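PDB 5X20: 2-dehydropantoate 2-reductase from Enterococcus faecium DO, which probably catalyses the NADPH-dependent reduction of ketopantoate to pantoate, the second step on the route from 3-methyl-2-oxobutanoate to pantothenate. Local coordinates for residues A[79-84]-A[271-276]; A[30-35]-A[131-136]; A[124-129]-A[181-186]; A[71-76]-A[97-102]. All coordinates share one frame; numbering follows the deposited sequence.

Contact 1 of 4, residues A[79-84]-A[271-276]; sequences KAMQLE and LTEIDY. With NAD (nicotinamide-adenine-dinucleotide), chain G.
The methyl of Ala-80 sits over the centre of one face of the Tyr-276 ring, a CH-pi contact with CB 3.5 Å from the ring centroid, while the carbonyl oxygen of Glu-273 lies in the ring plane at its edge. Met-81 adds an oblique Met-aromatic contact, its SD 5.5 Å from the same centroid, and its terminal CE is pressed against the backbone, 3.3 Å from Thr-272 O. The carboxylate of Glu-273 is the polar hub. Its OE2 receives the amide of Ala-80 (N to OE2 2.9 Å) through the anti lone pair and also accepts from O3D of the NAD, whereas OE1 takes O2D at 2.7 Å, so the nicotinamide ribose is gripped by both carboxylate oxygens. Lys-79 crosses the Glu-273 side chain at about a right angle; bends at chi2 and chi4 carry its NZ to O1A of the diphosphate (2.7 Å), and Asp-264 forms a salt bridge with the same nitrogen. Gln-82 NE2 donates to NAD O4B at 3.1 Å. Residues 79-84 lead into helix 83-90, with Ala-80 and Leu-83 against His-109 of helix 109-113, and 271-276 link helices 260-267 and 278-288; bonded from both segments, the cofactor bridges the Rossmann part and the C-terminal helices.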
# COMPACT_ATOMS: atom_id res chain seq x y z
N LYS A 79 -20.78 11.64 0.92
CA LYS A 79 -19.46 11.19 1.38
C LYS A 79 -19.01 12.18 2.41
O LYS A 79 -19.45 13.34 2.41
CB LYS A 79 -18.45 11.17 0.24
CG LYS A 79 -18.64 10.03 -0.75
CD LYS A 79 -17.95 8.79 -0.25
CE LYS A 79 -18.37 7.44 -0.82
NZ LYS A 79 -18.32 7.39 -2.30
N ALA A 80 -18.13 11.73 3.30
CA ALA A 80 -17.72 12.54 4.42
C ALA A 80 -17.24 13.92 3.96
O ALA A 80 -17.49 14.90 4.67
CB ALA A 80 -16.64 11.82 5.24
N MET A 81 -16.49 14.00 2.86
CA MET A 81 -15.90 15.30 2.49
C MET A 81 -16.88 16.31 1.94
O MET A 81 -16.59 17.50 1.86
CB MET A 81 -14.59 15.19 1.67
CG MET A 81 -14.53 14.06 0.67
SD MET A 81 -14.28 12.44 1.43
CE MET A 81 -14.52 11.39 -0.00
N GLN A 82 -18.06 15.82 1.61
CA GLN A 82 -19.10 16.71 1.11
C GLN A 82 -20.06 17.15 2.23
O GLN A 82 -20.90 17.97 2.01
CB GLN A 82 -19.90 16.01 0.01
CG GLN A 82 -19.13 15.44 -1.14
CD GLN A 82 -19.94 14.36 -1.86
OE1 GLN A 82 -20.52 13.49 -1.22
NE2 GLN A 82 -19.99 14.42 -3.20
N LEU A 83 -19.94 16.59 3.42
CA LEU A 83 -20.94 16.78 4.46
C LEU A 83 -21.12 18.23 4.90
O LEU A 83 -22.23 18.70 5.02
CB LEU A 83 -20.60 15.93 5.66
CG LEU A 83 -21.54 16.04 6.82
CD1 LEU A 83 -22.93 15.57 6.45
CD2 LEU A 83 -21.03 15.20 7.98
N GLU A 84 -20.02 18.93 5.16
CA GLU A 84 -20.10 20.29 5.61
C GLU A 84 -20.79 21.21 4.58
O GLU A 84 -21.68 21.97 4.90
CB GLU A 84 -18.71 20.81 5.97
CG GLU A 84 -18.73 22.25 6.47
CD GLU A 84 -17.51 22.67 7.27
OE1 GLU A 84 -16.41 22.60 6.68
OE2 GLU A 84 -17.69 23.16 8.44
N LEU A 271 -11.78 11.07 -4.78
CA LEU A 271 -11.19 11.11 -3.46
C LEU A 271 -11.93 10.16 -2.49
O LEU A 271 -13.10 9.96 -2.60
CB LEU A 271 -11.20 12.51 -2.88
CG LEU A 271 -10.22 13.51 -3.47
CD1 LEU A 271 -10.52 14.92 -2.94
CD2 LEU A 271 -8.76 13.10 -3.17
N THR A 272 -11.18 9.62 -1.55
CA THR A 272 -11.72 8.68 -0.57
C THR A 272 -12.00 9.36 0.79
O THR A 272 -11.55 10.47 1.07
CB THR A 272 -10.72 7.54 -0.27
OG1 THR A 272 -9.63 8.06 0.52
CG2 THR A 272 -10.19 6.94 -1.59
N GLU A 273 -12.69 8.62 1.61
CA GLU A 273 -13.02 9.00 2.97
C GLU A 273 -11.95 8.60 4.03
O GLU A 273 -12.23 8.58 5.24
CB GLU A 273 -14.31 8.30 3.31
CG GLU A 273 -15.52 8.89 2.61
CD GLU A 273 -16.82 8.17 3.04
OE1 GLU A 273 -16.82 6.91 3.04
OE2 GLU A 273 -17.78 8.88 3.44
N ILE A 274 -10.74 8.32 3.57
CA ILE A 274 -9.70 7.80 4.45
C ILE A 274 -9.41 8.66 5.71
O ILE A 274 -9.19 8.12 6.77
CB ILE A 274 -8.42 7.49 3.66
CG1 ILE A 274 -7.46 6.61 4.47
CG2 ILE A 274 -7.70 8.77 3.24
CD1 ILE A 274 -7.89 5.17 4.61
N ASP A 275 -9.43 9.98 5.58
CA ASP A 275 -9.18 10.86 6.73
C ASP A 275 -10.20 10.71 7.84
O ASP A 275 -9.93 11.10 8.95
CB ASP A 275 -9.10 12.34 6.29
CG ASP A 275 -7.94 12.59 5.41
OD1 ASP A 275 -6.87 12.00 5.62
OD2 ASP A 275 -8.04 13.36 4.46
N TYR A 276 -11.37 10.20 7.51
CA TYR A 276 -12.44 10.04 8.46
C TYR A 276 -12.48 8.64 9.07
O TYR A 276 -13.36 8.34 9.90
CB TYR A 276 -13.76 10.33 7.79
CG TYR A 276 -13.82 11.76 7.30
CD1 TYR A 276 -13.30 12.09 6.06
CD2 TYR A 276 -14.34 12.78 8.10
CE1 TYR A 276 -13.32 13.39 5.62
CE2 TYR A 276 -14.39 14.09 7.65
CZ TYR A 276 -13.88 14.38 6.42
OH TYR A 276 -13.94 15.64 5.92
PA NAD G . -21.75 8.09 -3.44
O1A NAD G . -20.35 8.48 -3.80
O2A NAD G . -22.56 7.16 -4.34
O5B NAD G . -22.62 9.43 -3.33
C5B NAD G . -22.18 10.51 -2.54
C4B NAD G . -22.48 11.84 -3.22
O4B NAD G . -21.51 11.98 -4.23
C3B NAD G . -23.83 11.92 -3.92
O3B NAD G . -24.30 13.23 -3.82
C2B NAD G . -23.50 11.61 -5.34
O2B NAD G . -24.42 12.09 -6.32
C1B NAD G . -22.16 12.30 -5.42
N9A NAD G . -21.42 11.74 -6.54
C8A NAD G . -21.24 10.46 -6.80
N7A NAD G . -20.53 10.31 -7.93
C5A NAD G . -20.28 11.53 -8.40
C6A NAD G . -19.59 12.08 -9.57
N6A NAD G . -19.00 11.27 -10.48
N1A NAD G . -19.60 13.41 -9.67
C2A NAD G . -20.15 14.23 -8.77
N3A NAD G . -20.83 13.82 -7.69
C4A NAD G . -20.90 12.49 -7.47
O3 NAD G . -21.57 7.54 -1.96
PN NAD G . -22.42 6.40 -1.21
O1N NAD G . -21.80 5.07 -1.69
O2N NAD G . -23.91 6.58 -1.24
O5D NAD G . -21.84 6.58 0.27
C5D NAD G . -22.47 7.49 1.16
C4D NAD G . -22.09 7.19 2.62
O4D NAD G . -22.57 5.87 2.96
C3D NAD G . -20.58 7.15 2.72
O3D NAD G . -20.11 7.69 3.93
C2D NAD G . -20.25 5.66 2.60
O2D NAD G . -19.00 5.30 3.20
C1D NAD G . -21.45 5.06 3.31
N1N NAD G . -21.75 3.67 3.01
C2N NAD G . -21.78 3.27 1.71
C3N NAD G . -22.04 1.93 1.41
C7N NAD G . -22.16 1.41 -0.01
O7N NAD G . -22.40 0.22 -0.18
N7N NAD G . -22.17 2.23 -1.06
C4N NAD G . -22.32 1.05 2.48
C5N NAD G . -22.34 1.53 3.82
C6N NAD G . -22.08 2.85 4.07

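Contact 2 of 4, residues A[30-35]-A[131-136]; sequences DGWAEH and AGLEGP. With NAD (nicotinamide-adenine-dinucleotide), chain G.
Trp-32 meets Leu-133 and Pro-136 at the adenosine end of a Rossmann-type dinucleotide site, just past strand 25-30. The tight part surrounds the indole. Adenine of the NAD covers one face, with C6A 3.5 Å above the ring plane, and His-35 CB presses on the opposite face toward its rim. Leu-133 CD2 comes in at the indole edge, 3.7 Å from CZ3, and is a little closer to the base, 3.5 Å from NAD C8A. With CG anti to the backbone N (chi1 -177°), Trp-32 extends its six-membered ring toward residues 133-136, where CH2 reaches Pro-136 CD at 3.9 Å. His-35 lies deeper: Pro-136 CA approaches in the plane of its imidazole at the edge, ND1 pairs with the amide of Gly-137 and NE2 with the carbonyl of Ala-8, which fixes the ring rotation. Outward the packing thins. The exposed Glu-34 merely lays its carboxylate carbon CD 3.8 Å from Pro-136 CG, where the chain leaves a classic beta bulge at Glu-134 and Gly-135.

Asp-30, closing strand 25-30, takes both hydroxyls of the adenosine ribose, as acidic residues here do in NAD-binding Rossmann domains. At the other end of the cofactor, Ala-131 pairs its N and O with the carboxamide. An Asx turn steadies the aspartate: Trp-32 N donates to Asp-30 OD2 at 3.0 Å, on the anti side and out of the carboxylate plane.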
# COMPACT_ATOMS: atom_id res chain seq x y z
N ASP A 30 -29.02 16.86 -3.92
CA ASP A 30 -27.75 16.38 -4.41
C ASP A 30 -26.96 17.48 -5.05
O ASP A 30 -27.51 18.51 -5.43
CB ASP A 30 -27.93 15.25 -5.42
CG ASP A 30 -26.75 14.31 -5.43
OD1 ASP A 30 -26.66 13.50 -4.49
OD2 ASP A 30 -25.87 14.40 -6.35
N GLY A 31 -25.66 17.28 -5.13
CA GLY A 31 -24.76 18.27 -5.68
C GLY A 31 -24.26 17.93 -7.06
O GLY A 31 -23.52 18.69 -7.63
N TRP A 32 -24.59 16.77 -7.60
CA TRP A 32 -24.06 16.38 -8.89
C TRP A 32 -25.08 16.74 -9.98
O TRP A 32 -26.13 16.08 -10.13
CB TRP A 32 -23.80 14.86 -8.88
CG TRP A 32 -23.19 14.27 -10.12
CD1 TRP A 32 -22.60 14.95 -11.14
CD2 TRP A 32 -23.08 12.88 -10.44
NE1 TRP A 32 -22.14 14.09 -12.07
CE2 TRP A 32 -22.41 12.80 -11.69
CE3 TRP A 32 -23.45 11.69 -9.79
CZ2 TRP A 32 -22.12 11.60 -12.31
CZ3 TRP A 32 -23.19 10.49 -10.42
CH2 TRP A 32 -22.52 10.45 -11.67
N ALA A 33 -24.79 17.81 -10.71
CA ALA A 33 -25.78 18.42 -11.65
C ALA A 33 -26.29 17.46 -12.71
O ALA A 33 -27.48 17.35 -12.92
CB ALA A 33 -25.18 19.65 -12.32
N GLU A 34 -25.39 16.69 -13.30
CA GLU A 34 -25.79 15.71 -14.32
C GLU A 34 -26.75 14.66 -13.72
O GLU A 34 -27.70 14.23 -14.36
CB GLU A 34 -24.54 15.04 -14.89
CG GLU A 34 -24.71 14.55 -16.31
CD GLU A 34 -23.58 13.64 -16.80
OE1 GLU A 34 -22.48 13.65 -16.22
OE2 GLU A 34 -23.81 12.94 -17.81
N HIS A 35 -26.51 14.27 -12.47
CA HIS A 35 -27.29 13.26 -11.79
C HIS A 35 -28.69 13.81 -11.51
O HIS A 35 -29.71 13.12 -11.75
CB HIS A 35 -26.55 12.90 -10.50
CG HIS A 35 -27.20 11.86 -9.64
ND1 HIS A 35 -27.43 10.58 -10.08
CD2 HIS A 35 -27.55 11.87 -8.33
CE1 HIS A 35 -27.97 9.86 -9.11
NE2 HIS A 35 -28.04 10.62 -8.03
N ALA A 131 -24.81 -0.34 -1.72
CA ALA A 131 -25.40 0.20 -2.91
C ALA A 131 -24.32 0.61 -3.88
O ALA A 131 -23.21 0.88 -3.49
CB ALA A 131 -26.27 1.41 -2.56
N GLY A 132 -24.65 0.68 -5.16
CA GLY A 132 -23.73 1.14 -6.17
C GLY A 132 -24.36 2.19 -7.05
O GLY A 132 -25.51 2.08 -7.47
N LEU A 133 -23.58 3.20 -7.37
CA LEU A 133 -24.02 4.23 -8.28
C LEU A 133 -23.34 3.92 -9.58
O LEU A 133 -22.12 4.03 -9.67
CB LEU A 133 -23.58 5.58 -7.76
CG LEU A 133 -24.18 6.85 -8.33
CD1 LEU A 133 -25.69 6.86 -8.21
CD2 LEU A 133 -23.62 8.08 -7.61
N GLU A 134 -24.11 3.55 -10.59
CA GLU A 134 -23.54 3.14 -11.91
C GLU A 134 -23.30 4.30 -12.87
O GLU A 134 -22.41 4.27 -13.66
CB GLU A 134 -24.45 2.11 -12.55
CG GLU A 134 -24.61 0.85 -11.67
CD GLU A 134 -23.27 0.24 -11.22
OE1 GLU A 134 -22.50 -0.19 -12.12
OE2 GLU A 134 -22.96 0.19 -9.98
N GLY A 135 -24.07 5.37 -12.73
CA GLY A 135 -23.87 6.58 -13.50
C GLY A 135 -24.97 7.51 -13.08
O GLY A 135 -25.75 7.20 -12.18
N PRO A 136 -25.05 8.65 -13.72
CA PRO A 136 -26.12 9.55 -13.35
C PRO A 136 -27.51 8.90 -13.48
O PRO A 136 -27.84 8.31 -14.52
CB PRO A 136 -25.99 10.72 -14.32
CG PRO A 136 -24.75 10.49 -15.11
CD PRO A 136 -24.24 9.12 -14.85
PA NAD G . -21.75 8.09 -3.44
O1A NAD G . -20.35 8.48 -3.80
O2A NAD G . -22.56 7.16 -4.34
O5B NAD G . -22.62 9.43 -3.33
C5B NAD G . -22.18 10.51 -2.54
C4B NAD G . -22.48 11.84 -3.22
O4B NAD G . -21.51 11.98 -4.23
C3B NAD G . -23.83 11.92 -3.92
O3B NAD G . -24.30 13.23 -3.82
C2B NAD G . -23.50 11.61 -5.34
O2B NAD G . -24.42 12.09 -6.32
C1B NAD G . -22.16 12.30 -5.42
N9A NAD G . -21.42 11.74 -6.54
C8A NAD G . -21.24 10.46 -6.80
N7A NAD G . -20.53 10.31 -7.93
C5A NAD G . -20.28 11.53 -8.40
C6A NAD G . -19.59 12.08 -9.57
N6A NAD G . -19.00 11.27 -10.48
N1A NAD G . -19.60 13.41 -9.67
C2A NAD G . -20.15 14.23 -8.77
N3A NAD G . -20.83 13.82 -7.69
C4A NAD G . -20.90 12.49 -7.47
O3 NAD G . -21.57 7.54 -1.96
PN NAD G . -22.42 6.40 -1.21
O1N NAD G . -21.80 5.07 -1.69
O2N NAD G . -23.91 6.58 -1.24
O5D NAD G . -21.84 6.58 0.27
C5D NAD G . -22.47 7.49 1.16
C4D NAD G . -22.09 7.19 2.62
O4D NAD G . -22.57 5.87 2.96
C3D NAD G . -20.58 7.15 2.72
O3D NAD G . -20.11 7.69 3.93
C2D NAD G . -20.25 5.66 2.60
O2D NAD G . -19.00 5.30 3.20
C1D NAD G . -21.45 5.06 3.31
N1N NAD G . -21.75 3.67 3.01
C2N NAD G . -21.78 3.27 1.71
C3N NAD G . -22.04 1.93 1.41
C7N NAD G . -22.16 1.41 -0.01
O7N NAD G . -22.40 0.22 -0.18
N7N NAD G . -22.17 2.23 -1.06
C4N NAD G . -22.32 1.05 2.48
C5N NAD G . -22.34 1.53 3.82
C6N NAD G . -22.08 2.85 4.07

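Contact 3 of 4, residues A[124-129]-A[181-186]; sequences IGNTMW and HYSIYR. With AOT (2-oxidanylidene-2-phenylazanyl-ethanoic acid), chain H; SO4 (sulfate ion), chain O.
Asn-126 turns its amide to the helix through a chi1 of 57°, which places CG between the backbone N and the carbonyl carbon, and Ile-124, two residues earlier on the same side of the strand, adopts a similar setting for CG1 (chi1 48°) that sends CD1 out to Ile-184. From there Asn-126 ND2 addresses Ser-183 twice, with a weak bond to the carbonyl oxygen (ND2 to O 3.1 Å) and another weak one to the hydroxyl (ND2 to OG 3.4 Å). ND2 is thus shared between two acceptors of one residue, the bond to O clearly the more bent, and Ser-183 OG has a further weak partner in Glu-148. Beside it the packing is apolar. Ile-124 CD1 and Ile-184 CD1 touch at 3.6 Å, their side chains crossing at about a right angle, and the same Ile-124 methyl comes within 4.0 Å of His-181 CE1.

Farther along, the two segments diverge toward bound ligands. Met-128, its chain bent at chi2 and chi3, brings CE to 3.6 Å from C6 on the phenyl ring of the bound oxamate-type ligand AOT (2-oxo-2-(phenylamino)ethanoic acid). Arg-186 holds a sulfate, probably from the crystallisation liquor, edge-on in the guanidinium plane, NH1 to O4 3.1 Å and NH2 to O3 3.0 Å, while Glu-240 forms a salt bridge with NH2.

The short axes of strand 124-127 and helix 181-186 approach to 8.0 Å at 38°. Strand 122-127 lies between strands 99-102 and 147-151 in the large sheet, and helix 180-201 brings the C-terminal region against it, with helix 238-247 alongside Met-128 and Arg-186.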
# COMPACT_ATOMS: atom_id res chain seq x y z
N ILE A 124 -27.50 9.70 15.12
CA ILE A 124 -26.40 9.14 14.40
C ILE A 124 -26.38 7.63 14.48
O ILE A 124 -26.84 7.02 15.43
CB ILE A 124 -25.01 9.58 14.89
CG1 ILE A 124 -24.95 9.44 16.37
CG2 ILE A 124 -24.77 11.01 14.49
CD1 ILE A 124 -23.57 9.14 16.89
N GLY A 125 -25.74 7.07 13.47
CA GLY A 125 -25.54 5.65 13.39
C GLY A 125 -24.70 5.22 12.21
O GLY A 125 -23.97 6.01 11.63
N ASN A 126 -24.89 3.96 11.83
CA ASN A 126 -24.27 3.40 10.69
C ASN A 126 -25.18 2.34 10.11
O ASN A 126 -26.26 2.09 10.62
CB ASN A 126 -22.90 2.82 11.03
CG ASN A 126 -22.96 1.77 12.11
OD1 ASN A 126 -23.82 0.95 12.13
ND2 ASN A 126 -22.05 1.81 13.00
N THR A 127 -24.76 1.78 8.99
CA THR A 127 -25.59 0.88 8.28
C THR A 127 -24.76 -0.21 7.65
O THR A 127 -23.60 -0.01 7.31
CB THR A 127 -26.41 1.64 7.21
OG1 THR A 127 -27.29 0.73 6.56
CG2 THR A 127 -25.50 2.29 6.16
N MET A 128 -25.38 -1.36 7.46
CA MET A 128 -24.79 -2.50 6.76
C MET A 128 -25.46 -2.72 5.42
O MET A 128 -25.14 -3.65 4.75
CB MET A 128 -24.97 -3.75 7.60
CG MET A 128 -24.34 -3.74 8.99
SD MET A 128 -22.55 -3.65 8.94
CE MET A 128 -22.16 -5.41 8.84
N TRP A 129 -26.36 -1.84 5.00
CA TRP A 129 -26.84 -1.88 3.63
C TRP A 129 -25.68 -1.53 2.68
O TRP A 129 -24.68 -0.91 3.10
CB TRP A 129 -27.93 -0.86 3.43
CG TRP A 129 -29.21 -1.31 4.02
CD1 TRP A 129 -29.81 -0.86 5.18
CD2 TRP A 129 -30.10 -2.35 3.49
NE1 TRP A 129 -30.99 -1.52 5.40
CE2 TRP A 129 -31.22 -2.43 4.42
CE3 TRP A 129 -30.08 -3.17 2.38
CZ2 TRP A 129 -32.27 -3.31 4.22
CZ3 TRP A 129 -31.14 -4.06 2.19
CH2 TRP A 129 -32.20 -4.12 3.09
N HIS A 181 -21.67 4.71 19.94
CA HIS A 181 -20.25 4.99 19.74
C HIS A 181 -19.44 3.71 19.61
O HIS A 181 -18.56 3.63 18.77
CB HIS A 181 -19.70 5.93 20.83
CG HIS A 181 -20.34 7.28 20.80
ND1 HIS A 181 -20.32 8.09 19.68
CD2 HIS A 181 -21.11 7.92 21.70
CE1 HIS A 181 -21.00 9.20 19.92
NE2 HIS A 181 -21.53 9.10 21.13
N TYR A 182 -19.82 2.69 20.38
CA TYR A 182 -19.22 1.35 20.26
C TYR A 182 -19.51 0.81 18.88
O TYR A 182 -18.61 0.37 18.15
CB TYR A 182 -19.82 0.39 21.31
CG TYR A 182 -19.17 -0.95 21.32
CD1 TYR A 182 -19.48 -1.91 20.33
CD2 TYR A 182 -18.24 -1.29 22.29
CE1 TYR A 182 -18.85 -3.14 20.32
CE2 TYR A 182 -17.63 -2.54 22.31
CZ TYR A 182 -17.90 -3.45 21.32
OH TYR A 182 -17.26 -4.65 21.33
N SER A 183 -20.76 0.90 18.50
CA SER A 183 -21.17 0.42 17.20
C SER A 183 -20.48 1.15 16.01
O SER A 183 -20.12 0.53 15.03
CB SER A 183 -22.67 0.57 17.10
OG SER A 183 -23.04 0.20 15.79
N ILE A 184 -20.27 2.46 16.12
CA ILE A 184 -19.57 3.24 15.07
C ILE A 184 -18.10 2.84 14.99
O ILE A 184 -17.59 2.65 13.94
CB ILE A 184 -19.79 4.77 15.30
CG1 ILE A 184 -21.18 5.13 14.82
CG2 ILE A 184 -18.77 5.60 14.53
CD1 ILE A 184 -21.80 6.37 15.45
N TYR A 185 -17.46 2.67 16.12
CA TYR A 185 -16.07 2.25 16.10
C TYR A 185 -15.90 0.87 15.51
O TYR A 185 -14.92 0.60 14.81
CB TYR A 185 -15.49 2.23 17.54
CG TYR A 185 -14.79 3.52 17.88
CD1 TYR A 185 -13.61 3.86 17.27
CD2 TYR A 185 -15.34 4.42 18.83
CE1 TYR A 185 -12.94 5.03 17.60
CE2 TYR A 185 -14.69 5.60 19.16
CZ TYR A 185 -13.50 5.91 18.52
OH TYR A 185 -12.81 7.02 18.85
N ARG A 186 -16.85 -0.01 15.82
CA ARG A 186 -16.75 -1.37 15.38
C ARG A 186 -16.86 -1.44 13.87
O ARG A 186 -16.13 -2.17 13.21
CB ARG A 186 -17.82 -2.22 16.08
CG ARG A 186 -17.92 -3.64 15.58
CD ARG A 186 -18.80 -4.42 16.54
NE ARG A 186 -18.99 -5.82 16.14
CZ ARG A 186 -19.97 -6.23 15.33
NH1 ARG A 186 -20.82 -5.38 14.80
NH2 ARG A 186 -20.08 -7.54 15.02
C1 AOT H . -19.68 -2.67 4.02
N1 AOT H . -19.08 -1.78 3.26
O1 AOT H . -19.45 -0.02 4.55
C2 AOT H . -18.89 -3.56 4.72
O2 AOT H . -17.82 -0.39 1.64
O3 AOT H . -18.06 1.40 2.61
C8 AOT H . -18.28 0.21 2.55
C7 AOT H . -19.02 -0.52 3.56
C4 AOT H . -19.50 -4.51 5.50
C6 AOT H . -20.87 -4.60 5.60
C5 AOT H . -21.63 -3.70 4.92
C3 AOT H . -21.05 -2.74 4.13
S SO4 O . -23.47 -7.27 12.64
O1 SO4 O . -23.27 -7.89 11.29
O2 SO4 O . -24.92 -7.23 12.92
O3 SO4 O . -22.69 -8.04 13.63
O4 SO4 O . -22.96 -5.86 12.60

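Contact 4 of 4, residues A[71-76]-A[97-102]; sequences VDLIIL and DTEVLC
Strands 73-76 and 99-102 run parallel, their short axes 4.7 Å apart at 16°, and are laced by alternating backbone bonds: Glu-99 N to Asp-72 O, Ile-74 N to Glu-99 O, Leu-101 N to Ile-74 O and Leu-76 N to Leu-101 O. The last three are nearly straight at 2.8 Å, while the first is longer, at 3.0 Å. One face of the sheet carries Leu-73, Ile-75, Glu-99 and Leu-101; there Leu-73 CD1 rests 3.8 Å from Glu-99 CB, beneath helix 157-168. On the other face Leu-76 CD1 fits between Val-100 CG1 (3.8 Å) and Cys-102 CB (4.1 Å), and helix 109-113 covers Leu-76 and Cys-102. At the start of the pair Thr-98 turns its methyl inward, CG2 lying 4.0 Å from Ile-74 CG1, while its OG1 bonds to the amide of Lys-95.

The two strands belong to a right-handed beta-alpha-beta crossover through helix 83-90, the repeating element of the Rossmann fold. Leu-73 and Ile-75 bond to strand 2-6 with their other backbone groups, so strand 73-76 is hydrogen-bonded along both edges. Its main-chain polarity is spent within the sheet, and the strand side chains are mostly apolar apart from Glu-99, which lies against Ala-159 and Leu-163 of helix 157-168.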
# COMPACT_ATOMS: atom_id res chain seq x y z
N VAL A 71 -39.05 19.92 5.64
CA VAL A 71 -39.28 18.51 5.82
C VAL A 71 -39.26 18.19 7.31
O VAL A 71 -38.82 18.97 8.09
CB VAL A 71 -38.19 17.64 5.11
CG1 VAL A 71 -38.18 17.89 3.61
CG2 VAL A 71 -36.81 17.89 5.70
N ASP A 72 -39.68 16.98 7.66
CA ASP A 72 -39.60 16.50 9.04
C ASP A 72 -38.30 15.76 9.39
O ASP A 72 -37.96 15.65 10.57
CB ASP A 72 -40.74 15.49 9.27
CG ASP A 72 -42.11 16.09 8.91
OD1 ASP A 72 -42.38 17.21 9.43
OD2 ASP A 72 -42.84 15.44 8.09
N LEU A 73 -37.67 15.15 8.37
CA LEU A 73 -36.54 14.26 8.59
C LEU A 73 -35.57 14.45 7.45
O LEU A 73 -35.97 14.36 6.30
CB LEU A 73 -36.96 12.77 8.67
CG LEU A 73 -35.79 11.76 8.66
CD1 LEU A 73 -34.90 11.92 9.90
CD2 LEU A 73 -36.28 10.32 8.54
N ILE A 74 -34.33 14.76 7.80
CA ILE A 74 -33.21 14.82 6.85
C ILE A 74 -32.26 13.67 7.13
O ILE A 74 -31.83 13.48 8.26
CB ILE A 74 -32.42 16.10 6.97
CG1 ILE A 74 -33.34 17.30 6.76
CG2 ILE A 74 -31.28 16.11 5.96
CD1 ILE A 74 -32.67 18.67 7.02
N ILE A 75 -32.01 12.86 6.11
CA ILE A 75 -31.08 11.73 6.21
C ILE A 75 -29.84 12.07 5.42
O ILE A 75 -29.91 12.27 4.22
CB ILE A 75 -31.65 10.44 5.69
CG1 ILE A 75 -32.92 10.10 6.46
CG2 ILE A 75 -30.62 9.33 5.84
CD1 ILE A 75 -33.59 8.80 6.04
N LEU A 76 -28.72 12.19 6.10
CA LEU A 76 -27.48 12.57 5.44
C LEU A 76 -26.85 11.36 4.88
O LEU A 76 -26.70 10.37 5.61
CB LEU A 76 -26.53 13.26 6.41
CG LEU A 76 -27.04 14.52 7.09
CD1 LEU A 76 -26.29 14.76 8.39
CD2 LEU A 76 -26.96 15.77 6.20
N ASP A 97 -38.13 21.39 14.65
CA ASP A 97 -38.49 20.04 14.95
C ASP A 97 -37.87 19.04 14.01
O ASP A 97 -38.10 17.86 14.17
CB ASP A 97 -40.01 19.90 14.90
CG ASP A 97 -40.69 20.49 16.12
OD1 ASP A 97 -40.11 20.45 17.24
OD2 ASP A 97 -41.81 21.01 15.97
N THR A 98 -37.09 19.49 13.02
CA THR A 98 -36.57 18.55 12.03
C THR A 98 -35.55 17.58 12.63
O THR A 98 -34.53 18.00 13.15
CB THR A 98 -35.91 19.28 10.86
OG1 THR A 98 -36.70 20.43 10.57
CG2 THR A 98 -35.84 18.38 9.65
N GLU A 99 -35.84 16.30 12.53
CA GLU A 99 -34.86 15.28 12.87
C GLU A 99 -33.75 15.20 11.77
O GLU A 99 -34.05 15.27 10.56
CB GLU A 99 -35.55 13.94 13.06
CG GLU A 99 -36.52 13.97 14.24
CD GLU A 99 -37.14 12.61 14.50
OE1 GLU A 99 -37.00 11.71 13.63
OE2 GLU A 99 -37.74 12.43 15.58
N VAL A 100 -32.50 15.12 12.19
CA VAL A 100 -31.38 14.97 11.28
C VAL A 100 -30.62 13.69 11.62
O VAL A 100 -30.10 13.51 12.70
CB VAL A 100 -30.43 16.16 11.36
CG1 VAL A 100 -29.29 16.01 10.38
CG2 VAL A 100 -31.18 17.46 11.07
N LEU A 101 -30.62 12.75 10.67
CA LEU A 101 -29.99 11.45 10.88
C LEU A 101 -28.77 11.30 10.00
O LEU A 101 -28.84 11.45 8.76
CB LEU A 101 -30.99 10.34 10.56
CG LEU A 101 -30.48 8.91 10.57
CD1 LEU A 101 -30.04 8.45 11.96
CD2 LEU A 101 -31.54 7.96 10.03
N CYS A 102 -27.68 10.93 10.62
CA CYS A 102 -26.42 10.71 9.91
C CYS A 102 -26.07 9.22 9.98
O CYS A 102 -25.87 8.69 11.06
CB CYS A 102 -25.28 11.49 10.58
SG CYS A 102 -23.68 11.19 9.83

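Overall arrangement
From the N terminus, contact 2 opens first, at 30-35. Contact 4 starts at 71-76 and closes at 97-102, wholly within the span of contact 2, but contact 1 opens between its strands, at 79-84, so 1 and 4 cross. Contact 3 opens at 124-129; contact 2 then closes at 131-136, crossing both 1 and 3. Contact 3 closes at 181-186, within the long span of contact 1, which ends last, at 271-276. Contacts 2 and 4 stay inside the Rossmann part, whereas 1 and 3 tie it to the C-terminal helices. Contacts 1 and 2 share the NAD; contacts 3 and 4 meet in the large sheet, where Gly-125 N probably bonds to Cys-102 O.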